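Local coordinates for large ribosomal subunit protein uL10 (Thermotoga maritima, PDB 1ZAV) that probably forms part of the ribosomal stalk, binding large-subunit rRNA and L7/L12 dimers and serving the ribosome's interaction with GTP-bound translation factors, at residues 11-22 / 62-72. Sequence-based numbering, arbitrary orientation.
Sequences IVKEMSEIFKKT and LLNLALKNAEY
Ala-66 enters helix 11-19 as a knob into a hole, its CB ringed by Val-12, Met-15, Ser-16 and Phe-19, and illustrates how a small residue lets two helices close in. The axes of helices 11-19 and 62-69 approach to 8.0 Å and cross at -54° in the alpha+beta domain of uL10, where side chains from both helices also reach strands 24-28 and 53-58 of the antiparallel sheet.

Apolar contacts surround this knob. Met-15 has CG anti to its backbone N (chi1 -174°), which sets that carbon a tight 3.2 Å from Ala-66 CB; the chain then bends at both later torsions, bringing CE against Leu-62 CD2 and within 3.9 Å of Leu-63 CD2. The same Leu-63 methyl meets the edge of the Phe-19 ring at CZ, while Leu-67 CD2 approaches that ring obliquely at CD2. Further toward the N-terminus of the 11-22 segment, Ile-11 CG2 rests on Leu-62 CD1, and Val-12 CG1 lies against Leu-65 CB.

One polar contact lies within this packing, the other at its C-terminal end. The buried hydroxyl of Ser-16 has two carbonyls within reach, Val-12 O at 2.8 Å from OG in its own helix and Ala-66 O across the interface. After the Schellman motif that closes helix 62-69, with Glu-71 at positive phi, Tyr-72 points toward segment 11-22, Leu-67 CD2 over one face of its ring and Phe-118 packed edge-to-face with it. A water donates to both Tyr-72 OH and Thr-22 O, and Tyr-72 OH itself donates to Phe-19 O at 2.6 Å, with a C=O...donor angle of 153°.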
# COMPACT_ATOMS: atom_id res chain seq x y z
N ILE A 11 13.49 -2.90 -42.41
CA ILE A 11 13.63 -3.61 -41.14
C ILE A 11 13.57 -2.61 -39.98
O ILE A 11 12.90 -2.85 -38.98
CB ILE A 11 14.95 -4.40 -41.11
CG1 ILE A 11 14.91 -5.48 -42.19
CG2 ILE A 11 15.17 -5.03 -39.74
CD1 ILE A 11 16.20 -6.25 -42.35
N VAL A 12 14.25 -1.48 -40.13
CA VAL A 12 14.27 -0.44 -39.11
C VAL A 12 12.88 0.17 -38.94
O VAL A 12 12.41 0.39 -37.83
CB VAL A 12 15.26 0.71 -39.46
CG1 VAL A 12 15.11 1.87 -38.47
CG2 VAL A 12 16.70 0.19 -39.44
N LYS A 13 12.23 0.47 -40.06
CA LYS A 13 10.90 1.06 -40.02
C LYS A 13 9.92 0.11 -39.32
O LYS A 13 9.17 0.53 -38.45
CB LYS A 13 10.42 1.36 -41.44
CG LYS A 13 9.00 1.90 -41.53
CD LYS A 13 8.97 3.42 -41.56
CE LYS A 13 7.66 3.91 -42.17
NZ LYS A 13 7.48 3.37 -43.55
N GLU A 14 9.94 -1.15 -39.72
CA GLU A 14 9.06 -2.15 -39.14
C GLU A 14 9.22 -2.20 -37.63
O GLU A 14 8.25 -2.10 -36.88
CB GLU A 14 9.35 -3.53 -39.72
CG GLU A 14 8.99 -3.67 -41.19
CD GLU A 14 9.17 -5.09 -41.70
OE1 GLU A 14 10.26 -5.67 -41.50
OE2 GLU A 14 8.21 -5.62 -42.31
N MET A 15 10.46 -2.37 -37.19
CA MET A 15 10.78 -2.43 -35.77
C MET A 15 10.35 -1.15 -35.06
O MET A 15 9.72 -1.21 -34.00
CB MET A 15 12.28 -2.63 -35.60
CG MET A 15 12.71 -2.84 -34.18
SD MET A 15 12.63 -4.57 -33.74
CE MET A 15 14.33 -5.00 -33.95
N SER A 16 10.68 -0.00 -35.64
CA SER A 16 10.33 1.29 -35.05
C SER A 16 8.83 1.41 -34.84
O SER A 16 8.37 1.92 -33.82
CB SER A 16 10.82 2.45 -35.94
OG SER A 16 12.23 2.53 -35.97
N GLU A 17 8.06 0.94 -35.82
CA GLU A 17 6.62 0.99 -35.73
C GLU A 17 6.13 0.04 -34.63
O GLU A 17 5.17 0.34 -33.94
CB GLU A 17 5.99 0.63 -37.08
CG GLU A 17 6.31 1.66 -38.17
CD GLU A 17 5.79 1.27 -39.54
OE1 GLU A 17 6.16 0.18 -40.03
OE2 GLU A 17 5.02 2.06 -40.13
N ILE A 18 6.79 -1.11 -34.48
CA ILE A 18 6.37 -2.04 -33.44
C ILE A 18 6.59 -1.38 -32.08
O ILE A 18 5.68 -1.34 -31.26
CB ILE A 18 7.17 -3.35 -33.49
CG1 ILE A 18 6.71 -4.20 -34.68
CG2 ILE A 18 6.95 -4.15 -32.20
CD1 ILE A 18 7.55 -5.43 -34.91
N PHE A 19 7.80 -0.86 -31.85
CA PHE A 19 8.11 -0.22 -30.58
C PHE A 19 7.22 0.98 -30.27
O PHE A 19 7.14 1.43 -29.13
CB PHE A 19 9.59 0.23 -30.53
CG PHE A 19 10.57 -0.91 -30.52
CD1 PHE A 19 10.18 -2.20 -30.17
CD2 PHE A 19 11.91 -0.69 -30.85
CE1 PHE A 19 11.10 -3.25 -30.15
CE2 PHE A 19 12.84 -1.73 -30.83
CZ PHE A 19 12.43 -3.02 -30.48
N LYS A 20 6.55 1.51 -31.29
CA LYS A 20 5.66 2.64 -31.08
C LYS A 20 4.33 2.19 -30.48
O LYS A 20 3.55 3.01 -30.00
CB LYS A 20 5.38 3.38 -32.40
CG LYS A 20 6.51 4.28 -32.88
CD LYS A 20 6.05 5.16 -34.03
CE LYS A 20 4.91 6.08 -33.60
NZ LYS A 20 4.31 6.82 -34.75
N LYS A 21 4.05 0.89 -30.51
CA LYS A 21 2.79 0.41 -29.96
C LYS A 21 2.91 -0.60 -28.82
O LYS A 21 1.90 -1.04 -28.28
CB LYS A 21 1.93 -0.20 -31.07
CG LYS A 21 2.32 -1.62 -31.47
CD LYS A 21 1.12 -2.33 -32.11
CE LYS A 21 1.38 -3.82 -32.31
NZ LYS A 21 0.13 -4.56 -32.67
N THR A 22 4.13 -0.95 -28.45
CA THR A 22 4.38 -1.91 -27.37
C THR A 22 4.09 -1.35 -25.99
O THR A 22 4.19 -0.14 -25.77
CB THR A 22 5.83 -2.38 -27.40
OG1 THR A 22 6.69 -1.23 -27.47
CG2 THR A 22 6.07 -3.29 -28.59
N LEU A 62 20.48 -2.28 -35.01
CA LEU A 62 19.07 -2.27 -35.42
C LEU A 62 18.19 -1.76 -34.28
O LEU A 62 17.32 -0.91 -34.49
CB LEU A 62 18.63 -3.69 -35.79
CG LEU A 62 17.39 -3.93 -36.64
CD1 LEU A 62 17.16 -5.43 -36.72
CD2 LEU A 62 16.16 -3.24 -36.06
N LEU A 63 18.40 -2.29 -33.08
CA LEU A 63 17.63 -1.87 -31.92
C LEU A 63 17.78 -0.37 -31.68
O LEU A 63 16.79 0.34 -31.46
CB LEU A 63 18.10 -2.61 -30.66
CG LEU A 63 17.66 -4.07 -30.53
CD1 LEU A 63 18.14 -4.63 -29.20
CD2 LEU A 63 16.15 -4.15 -30.62
N ASN A 64 19.01 0.11 -31.73
CA ASN A 64 19.29 1.51 -31.52
C ASN A 64 18.49 2.41 -32.47
O ASN A 64 17.75 3.28 -32.03
CB ASN A 64 20.79 1.78 -31.67
CG ASN A 64 21.26 2.96 -30.83
OD1 ASN A 64 20.74 4.07 -30.95
ND2 ASN A 64 22.24 2.72 -29.97
N LEU A 65 18.62 2.18 -33.78
CA LEU A 65 17.89 3.00 -34.74
C LEU A 65 16.37 2.90 -34.58
O LEU A 65 15.65 3.89 -34.73
CB LEU A 65 18.27 2.63 -36.18
CG LEU A 65 19.70 2.93 -36.65
CD1 LEU A 65 19.81 2.63 -38.15
CD2 LEU A 65 20.06 4.38 -36.39
N ALA A 66 15.87 1.70 -34.27
CA ALA A 66 14.43 1.53 -34.09
C ALA A 66 13.93 2.31 -32.87
O ALA A 66 12.88 2.94 -32.92
CB ALA A 66 14.10 0.05 -33.93
N LEU A 67 14.68 2.26 -31.78
CA LEU A 67 14.30 2.98 -30.56
C LEU A 67 14.45 4.48 -30.77
O LEU A 67 13.60 5.26 -30.36
CB LEU A 67 15.18 2.54 -29.39
CG LEU A 67 14.91 1.13 -28.87
CD1 LEU A 67 16.10 0.62 -28.08
CD2 LEU A 67 13.64 1.15 -28.04
N LYS A 68 15.53 4.86 -31.43
CA LYS A 68 15.80 6.27 -31.71
C LYS A 68 14.61 6.86 -32.48
O LYS A 68 14.05 7.88 -32.09
CB LYS A 68 17.08 6.40 -32.55
CG LYS A 68 17.58 7.83 -32.72
CD LYS A 68 18.91 7.82 -33.48
CE LYS A 68 19.63 9.16 -33.37
NZ LYS A 68 18.78 10.30 -33.82
N ASN A 69 14.22 6.19 -33.56
CA ASN A 69 13.12 6.67 -34.37
C ASN A 69 11.74 6.58 -33.72
O ASN A 69 10.82 7.31 -34.12
CB ASN A 69 13.14 5.96 -35.72
CG ASN A 69 14.20 6.53 -36.65
OD1 ASN A 69 14.09 7.68 -37.08
ND2 ASN A 69 15.23 5.75 -36.94
N ALA A 70 11.59 5.71 -32.73
CA ALA A 70 10.32 5.57 -32.01
C ALA A 70 10.30 6.65 -30.93
O ALA A 70 9.34 6.77 -30.16
CB ALA A 70 10.21 4.19 -31.38
N GLU A 71 11.39 7.41 -30.87
CA GLU A 71 11.55 8.50 -29.92
C GLU A 71 11.73 8.09 -28.46
O GLU A 71 11.12 8.66 -27.55
CB GLU A 71 10.41 9.51 -30.08
CG GLU A 71 10.33 10.03 -31.52
CD GLU A 71 9.43 11.24 -31.70
OE1 GLU A 71 9.21 11.63 -32.86
OE2 GLU A 71 8.96 11.81 -30.69
N TYR A 72 12.58 7.09 -28.24
CA TYR A 72 12.89 6.63 -26.90
C TYR A 72 14.21 7.28 -26.49
O TYR A 72 15.03 7.62 -27.34
CB TYR A 72 13.06 5.11 -26.87
CG TYR A 72 11.77 4.34 -26.88
CD1 TYR A 72 11.01 4.22 -28.04
CD2 TYR A 72 11.29 3.73 -25.72
CE1 TYR A 72 9.81 3.51 -28.05
CE2 TYR A 72 10.09 3.03 -25.71
CZ TYR A 72 9.35 2.92 -26.89
OH TYR A 72 8.16 2.23 -26.88
O HOH W 1 6.97 0.52 -25.32